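Local coordinates for protein cytochrome C549 (Arthrospira maxima, PDB 1F1C) that carries one covalently bound heme c and serves as an extrinsic lumenal subunit of photosystem II, where it probably stabilises the oxygen-evolving complex, at residues D65-L70 with N112-I117; D72-P77 with D108-V113. All blocks are in the same frame, centred on the assembly; numbering follows the deposited sequence.

Contact 1. Residues D65-L70 with N112-I117; sequences DNIAAL and NVAGYI. With HEC (heme c), chain C.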
loop_
_atom_site.group_PDB
_atom_site.type_symbol
_atom_site.label_atom_id
_atom_site.label_comp_id
_atom_site.label_asym_id
_atom_site.label_seq_id
_atom_site.Cartn_x
_atom_site.Cartn_y
_atom_site.Cartn_z
ATOM N N ASP A 65 16.076 -3.482 13.347
ATOM C CA ASP A 65 17.517 -3.296 13.215
ATOM C C ASP A 65 18.386 -4.553 13.283
ATOM O O ASP A 65 19.562 -4.473 13.626
ATOM C CB ASP A 65 18.017 -2.275 14.250
ATOM C CG ASP A 65 17.657 -2.659 15.678
ATOM O OD1 ASP A 65 17.218 -3.810 15.907
ATOM O OD2 ASP A 65 17.826 -1.805 16.580
ATOM N N ASN A 66 17.807 -5.703 12.963
ATOM C CA ASN A 66 18.552 -6.964 12.928
ATOM C C ASN A 66 17.978 -7.817 11.800
ATOM O O ASN A 66 16.811 -7.680 11.438
ATOM C CB ASN A 66 18.474 -7.725 14.264
ATOM C CG ASN A 66 17.054 -8.028 14.691
ATOM O OD1 ASN A 66 16.398 -7.208 15.321
ATOM N ND2 ASN A 66 16.572 -9.206 14.342
ATOM N N ILE A 67 18.807 -8.686 11.237
ATOM C CA ILE A 67 18.395 -9.539 10.128
ATOM C C ILE A 67 17.056 -10.254 10.308
ATOM O O ILE A 67 16.219 -10.252 9.402
ATOM C CB ILE A 67 19.498 -10.574 9.835
ATOM C CG1 ILE A 67 20.763 -9.832 9.378
ATOM C CG2 ILE A 67 19.010 -11.587 8.797
ATOM C CD1 ILE A 67 22.028 -10.684 9.386
ATOM N N ALA A 68 16.847 -10.865 11.472
ATOM C CA ALA A 68 15.595 -11.580 11.723
ATOM C C ALA A 68 14.391 -10.653 11.646
ATOM O O ALA A 68 13.364 -10.997 11.048
ATOM C CB ALA A 68 15.629 -12.269 13.099
ATOM N N ALA A 69 14.522 -9.480 12.259
ATOM C CA ALA A 69 13.439 -8.514 12.278
ATOM C C ALA A 69 13.133 -8.024 10.880
ATOM O O ALA A 69 11.967 -7.867 10.518
ATOM C CB ALA A 69 13.801 -7.351 13.174
ATOM N N LEU A 70 14.175 -7.797 10.087
ATOM C CA LEU A 70 13.976 -7.323 8.724
ATOM C C LEU A 70 13.334 -8.421 7.878
ATOM O O LEU A 70 12.429 -8.161 7.079
ATOM C CB LEU A 70 15.306 -6.882 8.113
ATOM C CG LEU A 70 15.775 -5.531 8.673
ATOM C CD1 LEU A 70 17.120 -5.158 8.071
ATOM C CD2 LEU A 70 14.725 -4.460 8.360
ATOM N N ASN A 112 19.434 -11.947 2.562
ATOM C CA ASN A 112 20.401 -11.129 1.820
ATOM C C ASN A 112 19.982 -9.649 1.770
ATOM O O ASN A 112 20.802 -8.740 1.991
ATOM C CB ASN A 112 20.546 -11.667 0.384
ATOM C CG ASN A 112 21.042 -13.119 0.334
ATOM O OD1 ASN A 112 20.783 -13.830 -0.632
ATOM N ND2 ASN A 112 21.763 -13.547 1.360
ATOM N N VAL A 113 18.709 -9.408 1.470
ATOM C CA VAL A 113 18.219 -8.043 1.397
ATOM C C VAL A 113 18.389 -7.404 2.773
ATOM O O VAL A 113 18.757 -6.230 2.875
ATOM C CB VAL A 113 16.724 -7.989 0.981
ATOM C CG1 VAL A 113 16.291 -6.540 0.774
ATOM C CG2 VAL A 113 16.514 -8.775 -0.290
ATOM N N ALA A 114 18.135 -8.183 3.822
ATOM C CA ALA A 114 18.267 -7.698 5.194
ATOM C C ALA A 114 19.711 -7.278 5.476
ATOM O O ALA A 114 19.964 -6.248 6.105
ATOM C CB ALA A 114 17.828 -8.789 6.175
ATOM N N GLY A 115 20.659 -8.088 5.011
ATOM C CA GLY A 115 22.053 -7.764 5.213
ATOM C C GLY A 115 22.409 -6.523 4.419
ATOM O O GLY A 115 23.150 -5.658 4.894
ATOM N N TYR A 116 21.888 -6.437 3.199
ATOM C CA TYR A 116 22.149 -5.287 2.335
ATOM C C TYR A 116 21.666 -4.001 3.005
ATOM O O TYR A 116 22.427 -3.040 3.154
ATOM C CB TYR A 116 21.434 -5.452 0.985
ATOM C CG TYR A 116 21.514 -4.219 0.120
ATOM C CD1 TYR A 116 22.728 -3.805 -0.422
ATOM C CD2 TYR A 116 20.385 -3.438 -0.120
ATOM C CE1 TYR A 116 22.818 -2.643 -1.180
ATOM C CE2 TYR A 116 20.462 -2.279 -0.878
ATOM C CZ TYR A 116 21.682 -1.887 -1.403
ATOM O OH TYR A 116 21.768 -0.731 -2.145
ATOM N N ILE A 117 20.396 -3.987 3.396
ATOM C CA ILE A 117 19.819 -2.821 4.049
ATOM C C ILE A 117 20.675 -2.368 5.229
ATOM O O ILE A 117 20.989 -1.187 5.340
ATOM C CB ILE A 117 18.373 -3.108 4.548
ATOM C CG1 ILE A 117 17.422 -3.260 3.342
ATOM C CG2 ILE A 117 17.921 -1.986 5.500
ATOM C CD1 ILE A 117 15.960 -3.651 3.693
HETATM FE FE HEC C . 8.843 -0.762 2.224
HETATM C CHA HEC C . 8.311 0.554 5.311
HETATM C CHB HEC C . 11.466 -2.679 3.535
HETATM C CHC HEC C . 9.335 -2.313 -0.767
HETATM C CHD HEC C . 6.657 1.424 0.856
HETATM N NA HEC C . 9.643 -1.054 4.025
HETATM C C1A HEC C . 9.288 -0.436 5.194
HETATM C C2A HEC C . 10.168 -0.857 6.251
HETATM C C3A HEC C . 11.035 -1.746 5.765
HETATM C C4A HEC C . 10.743 -1.837 4.378
HETATM C CMA HEC C . 11.988 -2.654 6.526
HETATM C CAA HEC C . 10.113 -0.419 7.676
HETATM C CBA HEC C . 10.911 0.856 7.761
HETATM C CGA HEC C . 11.108 1.293 9.184
HETATM O O1A HEC C . 10.556 0.632 10.085
HETATM O O2A HEC C . 11.812 2.294 9.403
HETATM N NB HEC C . 10.083 -2.183 1.544
HETATM C C1B HEC C . 11.135 -2.852 2.214
HETATM C C2B HEC C . 11.734 -3.853 1.396
HETATM C C3B HEC C . 11.049 -3.846 0.235
HETATM C C4B HEC C . 10.080 -2.775 0.299
HETATM C CMB HEC C . 12.919 -4.745 1.728
HETATM C CAB HEC C . 11.234 -4.748 -0.813
HETATM C CBB HEC C . 10.989 -6.126 -0.656
HETATM N NC HEC C . 8.174 -0.474 0.441
HETATM C C1C HEC C . 8.492 -1.193 -0.700
HETATM C C2C HEC C . 7.808 -0.683 -1.840
HETATM C C3C HEC C . 7.000 0.327 -1.404
HETATM C C4C HEC C . 7.276 0.481 0.027
HETATM C CMC HEC C . 7.998 -1.127 -3.289
HETATM C CAC HEC C . 6.193 1.144 -2.239
HETATM C CBC HEC C . 5.152 0.592 -3.045
HETATM N ND HEC C . 7.676 0.642 2.940
HETATM C C1D HEC C . 6.788 1.431 2.244
HETATM C C2D HEC C . 6.093 2.321 3.109
HETATM C C3D HEC C . 6.556 2.075 4.351
HETATM C C4D HEC C . 7.562 1.052 4.247
HETATM C CMD HEC C . 5.175 3.489 2.680
HETATM C CAD HEC C . 6.050 2.693 5.658
HETATM C CBD HEC C . 4.872 1.920 6.250
HETATM C CGD HEC C . 4.410 2.478 7.593
HETATM O O1D HEC C . 5.157 2.384 8.584
HETATM O O2D HEC C . 3.290 3.022 7.658
#
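The methyl of Ala114 fills the gap between Ile67 and Leu70, one turn apart on the facing helix. Its CB points toward residues 65-70 and meets Leu70 CB at 3.7 Å, while Ile67 reaches it with the CG2 branch, 4.0 Å from Ala114 CB. With so small a side chain on one partner the backbones come close: the CA atoms of Ile67 and Ala114 are 5.3 Å apart. Leu70 touches three partners: Ala114, Ile117 and the heme. Its CG stands beside the backbone N and anti to the carbonyl carbon (chi1 -75°), and from that branch point the two methyls part. CD1 rests against the other helix, 3.6 Å from the carbonyl oxygen of Ala114 and 4.2 Å from Ile117 CG2; CD2 turns to the heme and lies 3.8 Å from its methyl CMA. Ile117 is split in the same manner, CG2 going to Leu70 and the CG1 arm carrying CD1 to 3.8 Å from heme methyl CMB. Val113, on the same helical face, adds CG1 at 3.9 Å from that methyl. No hydrogen bond crosses the interface, which is buried and apolar; within each helix the usual turn bonds continue, as from Ile117 N to Val113 O. Leu57 of helix 54-58 packs on both Leu70 and Ile117, Leu118, one residue further along helix 107-124, touches Ile67 and Leu70, and helix 21-34 lies against Val113 and Tyr116. Backbone hydrogen bonds tie Ile67 to Pro9, in strand 7-9, and Ala68 to Ile10.

Contact 2. Residues D72-P77 with D108-V113; sequences DYIKNP and DDLYNV. With HEC (heme c), chain C.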
loop_
_atom_site.group_PDB
_atom_site.type_symbol
_atom_site.label_atom_id
_atom_site.label_comp_id
_atom_site.label_asym_id
_atom_site.label_seq_id
_atom_site.Cartn_x
_atom_site.Cartn_y
_atom_site.Cartn_z
ATOM N N ASP A 72 11.416 -10.805 8.947
ATOM C CA ASP A 72 10.033 -10.916 9.415
ATOM C C ASP A 72 9.184 -9.850 8.759
ATOM O O ASP A 72 8.062 -10.106 8.306
ATOM C CB ASP A 72 9.959 -10.723 10.933
ATOM C CG ASP A 72 8.524 -10.709 11.460
ATOM O OD1 ASP A 72 8.180 -9.787 12.229
ATOM O OD2 ASP A 72 7.739 -11.622 11.117
ATOM N N TYR A 73 9.729 -8.639 8.728
ATOM C CA TYR A 73 9.034 -7.507 8.147
ATOM C C TYR A 73 8.572 -7.766 6.718
ATOM O O TYR A 73 7.429 -7.471 6.371
ATOM C CB TYR A 73 9.919 -6.259 8.162
ATOM C CG TYR A 73 9.139 -5.038 7.769
ATOM C CD1 TYR A 73 8.411 -4.313 8.720
ATOM C CD2 TYR A 73 9.030 -4.669 6.430
ATOM C CE1 TYR A 73 7.591 -3.248 8.339
ATOM C CE2 TYR A 73 8.208 -3.619 6.039
ATOM C CZ TYR A 73 7.494 -2.911 6.996
ATOM O OH TYR A 73 6.695 -1.862 6.604
ATOM N N ILE A 74 9.460 -8.306 5.885
ATOM C CA ILE A 74 9.106 -8.578 4.498
ATOM C C ILE A 74 8.083 -9.696 4.418
ATOM O O ILE A 74 7.196 -9.676 3.565
ATOM C CB ILE A 74 10.333 -8.955 3.665
ATOM C CG1 ILE A 74 11.348 -7.816 3.728
ATOM C CG2 ILE A 74 9.915 -9.231 2.224
ATOM C CD1 ILE A 74 12.741 -8.193 3.236
ATOM N N LYS A 75 8.208 -10.669 5.309
ATOM C CA LYS A 75 7.262 -11.776 5.343
ATOM C C LYS A 75 5.914 -11.297 5.894
ATOM O O LYS A 75 4.855 -11.775 5.479
ATOM C CB LYS A 75 7.797 -12.899 6.234
ATOM C CG LYS A 75 9.017 -13.613 5.673
ATOM C CD LYS A 75 9.725 -14.456 6.724
ATOM C CE LYS A 75 8.840 -15.549 7.291
ATOM N NZ LYS A 75 8.440 -16.532 6.249
ATOM N N ASN A 76 5.958 -10.337 6.815
ATOM C CA ASN A 76 4.738 -9.848 7.438
ATOM C C ASN A 76 4.806 -8.359 7.766
ATOM O O ASN A 76 4.923 -7.968 8.930
ATOM C CB ASN A 76 4.486 -10.642 8.718
ATOM C CG ASN A 76 3.091 -10.448 9.257
ATOM O OD1 ASN A 76 2.833 -10.710 10.429
ATOM N ND2 ASN A 76 2.175 -10.001 8.403
ATOM N N PRO A 77 4.722 -7.505 6.741
ATOM C CA PRO A 77 4.775 -6.046 6.904
ATOM C C PRO A 77 3.732 -5.454 7.866
ATOM O O PRO A 77 2.557 -5.822 7.833
ATOM C CB PRO A 77 4.587 -5.537 5.478
ATOM C CG PRO A 77 5.200 -6.616 4.650
ATOM C CD PRO A 77 4.684 -7.872 5.313
ATOM N N ASP A 108 16.288 -17.111 1.615
ATOM C CA ASP A 108 17.676 -16.757 1.366
ATOM C C ASP A 108 17.778 -15.313 0.895
ATOM O O ASP A 108 18.654 -14.564 1.341
ATOM C CB ASP A 108 18.273 -17.690 0.315
ATOM C CG ASP A 108 18.523 -19.085 0.854
ATOM O OD1 ASP A 108 19.469 -19.256 1.650
ATOM O OD2 ASP A 108 17.766 -20.012 0.489
ATOM N N ASP A 109 16.871 -14.926 -0.005
ATOM C CA ASP A 109 16.859 -13.568 -0.533
ATOM C C ASP A 109 16.503 -12.583 0.564
ATOM O O ASP A 109 17.097 -11.512 0.660
ATOM C CB ASP A 109 15.849 -13.422 -1.670
ATOM C CG ASP A 109 16.124 -14.361 -2.815
ATOM O OD1 ASP A 109 17.258 -14.364 -3.345
ATOM O OD2 ASP A 109 15.195 -15.099 -3.187
ATOM N N LEU A 110 15.532 -12.948 1.391
ATOM C CA LEU A 110 15.102 -12.086 2.476
ATOM C C LEU A 110 16.256 -11.820 3.412
ATOM O O LEU A 110 16.436 -10.706 3.909
ATOM C CB LEU A 110 13.937 -12.730 3.230
ATOM C CG LEU A 110 12.560 -12.157 2.881
ATOM C CD1 LEU A 110 12.525 -11.676 1.439
ATOM C CD2 LEU A 110 11.495 -13.216 3.133
ATOM N N TYR A 111 17.040 -12.861 3.631
ATOM C CA TYR A 111 18.214 -12.807 4.490
ATOM C C TYR A 111 19.265 -11.859 3.882
ATOM O O TYR A 111 19.896 -11.071 4.595
ATOM C CB TYR A 111 18.777 -14.226 4.619
ATOM C CG TYR A 111 20.116 -14.345 5.319
ATOM C CD1 TYR A 111 20.192 -14.467 6.707
ATOM C CD2 TYR A 111 21.307 -14.408 4.581
ATOM C CE1 TYR A 111 21.430 -14.666 7.347
ATOM C CE2 TYR A 111 22.539 -14.600 5.205
ATOM C CZ TYR A 111 22.592 -14.734 6.585
ATOM O OH TYR A 111 23.802 -14.980 7.190
ATOM N N ASN A 112 19.434 -11.947 2.562
ATOM C CA ASN A 112 20.401 -11.129 1.820
ATOM C C ASN A 112 19.982 -9.649 1.770
ATOM O O ASN A 112 20.802 -8.740 1.991
ATOM C CB ASN A 112 20.546 -11.667 0.384
ATOM C CG ASN A 112 21.042 -13.119 0.334
ATOM O OD1 ASN A 112 20.783 -13.830 -0.632
ATOM N ND2 ASN A 112 21.763 -13.547 1.360
ATOM N N VAL A 113 18.709 -9.408 1.470
ATOM C CA VAL A 113 18.219 -8.043 1.397
ATOM C C VAL A 113 18.389 -7.404 2.773
ATOM O O VAL A 113 18.757 -6.230 2.875
ATOM C CB VAL A 113 16.724 -7.989 0.981
ATOM C CG1 VAL A 113 16.291 -6.540 0.774
ATOM C CG2 VAL A 113 16.514 -8.775 -0.290
HETATM FE FE HEC C . 8.843 -0.762 2.224
HETATM C CHA HEC C . 8.311 0.554 5.311
HETATM C CHB HEC C . 11.466 -2.679 3.535
HETATM C CHC HEC C . 9.335 -2.313 -0.767
HETATM C CHD HEC C . 6.657 1.424 0.856
HETATM N NA HEC C . 9.643 -1.054 4.025
HETATM C C1A HEC C . 9.288 -0.436 5.194
HETATM C C2A HEC C . 10.168 -0.857 6.251
HETATM C C3A HEC C . 11.035 -1.746 5.765
HETATM C C4A HEC C . 10.743 -1.837 4.378
HETATM C CMA HEC C . 11.988 -2.654 6.526
HETATM C CAA HEC C . 10.113 -0.419 7.676
HETATM C CBA HEC C . 10.911 0.856 7.761
HETATM C CGA HEC C . 11.108 1.293 9.184
HETATM O O1A HEC C . 10.556 0.632 10.085
HETATM O O2A HEC C . 11.812 2.294 9.403
HETATM N NB HEC C . 10.083 -2.183 1.544
HETATM C C1B HEC C . 11.135 -2.852 2.214
HETATM C C2B HEC C . 11.734 -3.853 1.396
HETATM C C3B HEC C . 11.049 -3.846 0.235
HETATM C C4B HEC C . 10.080 -2.775 0.299
HETATM C CMB HEC C . 12.919 -4.745 1.728
HETATM C CAB HEC C . 11.234 -4.748 -0.813
HETATM C CBB HEC C . 10.989 -6.126 -0.656
HETATM N NC HEC C . 8.174 -0.474 0.441
HETATM C C1C HEC C . 8.492 -1.193 -0.700
HETATM C C2C HEC C . 7.808 -0.683 -1.840
HETATM C C3C HEC C . 7.000 0.327 -1.404
HETATM C C4C HEC C . 7.276 0.481 0.027
HETATM C CMC HEC C . 7.998 -1.127 -3.289
HETATM C CAC HEC C . 6.193 1.144 -2.239
HETATM C CBC HEC C . 5.152 0.592 -3.045
HETATM N ND HEC C . 7.676 0.642 2.940
HETATM C C1D HEC C . 6.788 1.431 2.244
HETATM C C2D HEC C . 6.093 2.321 3.109
HETATM C C3D HEC C . 6.556 2.075 4.351
HETATM C C4D HEC C . 7.562 1.052 4.247
HETATM C CMD HEC C . 5.175 3.489 2.680
HETATM C CAD HEC C . 6.050 2.693 5.658
HETATM C CBD HEC C . 4.872 1.920 6.250
HETATM C CGD HEC C . 4.410 2.478 7.593
HETATM O O1D HEC C . 5.157 2.384 8.584
HETATM O O2D HEC C . 3.290 3.022 7.658
#
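Helices 67-75 and 107-124, the latter the long C-terminal helix, form part of the heme pocket of this cytochrome c, and Ile74 meets Leu110 where the two flank the porphyrin rim. Both side chains head into the interface and slide past each other in opposite directions. Ile74 CG2 rests 3.7 Å from Leu110 CD1, and the other arm of Ile74, with CG1 beside the backbone N (chi1 -58°), carries CD1 between that same leucine methyl, at 3.9 Å, and heme methyl CMB, at 3.8 Å. The second methyl of Leu110 leaves the heme side and meets the aliphatic part of Lys75, CD2 to CG being 3.6 Å as the two chains cross at a slant. Lys75 then bends at its third and fourth torsions, and its NZ forms a salt bridge with Glu107 at the start of the C-terminal helix. On the heme side of residues 72-77, Tyr73 lays its ring over the porphyrin edge. Its CE2 comes within 3.4 Å of heme C2A, and OH, which also makes a weak hydrogen bond to Thr78 O, within 3.2 Å of the meso carbon CHA. Pro77 CA sits over the centre of the ring's other face, 4.1 Å above the plane, so the tyrosine is sandwiched between chain and cofactor. The ring also packs edge-to-face with His90, an axial ligand of the iron. Aliphatic carbon fills the Ile74-Leu110 contact, with the Tyr73 ring beside it on the heme, while the one charge carried by the touching side chains is drawn off to Glu107. Such surroundings would probably keep water from this part of the heme rim, and the edge-to-face contact may restrict how the His90 imidazole turns.

In the fold
Contacts 1 and 2 are successive levels of one interface, helix 67-75 against helix 107-124, with centres 7 Å apart. They share Asn112 and Val113 and are joined directly by Ile67 CG2, which packs 3.7 Å from Tyr111 CD1. The backbones are closer at contact 1 than at contact 2, where the nearest CA atoms, those of Ile74 and Leu110, are 7.2 Å apart. Both face the same heme, and methyl CMB is touched from both. The side chain of Ile117 lies about 7 Å from that of the axial ligand His39, and the side chain of Ile74 about 6 Å from that of His90.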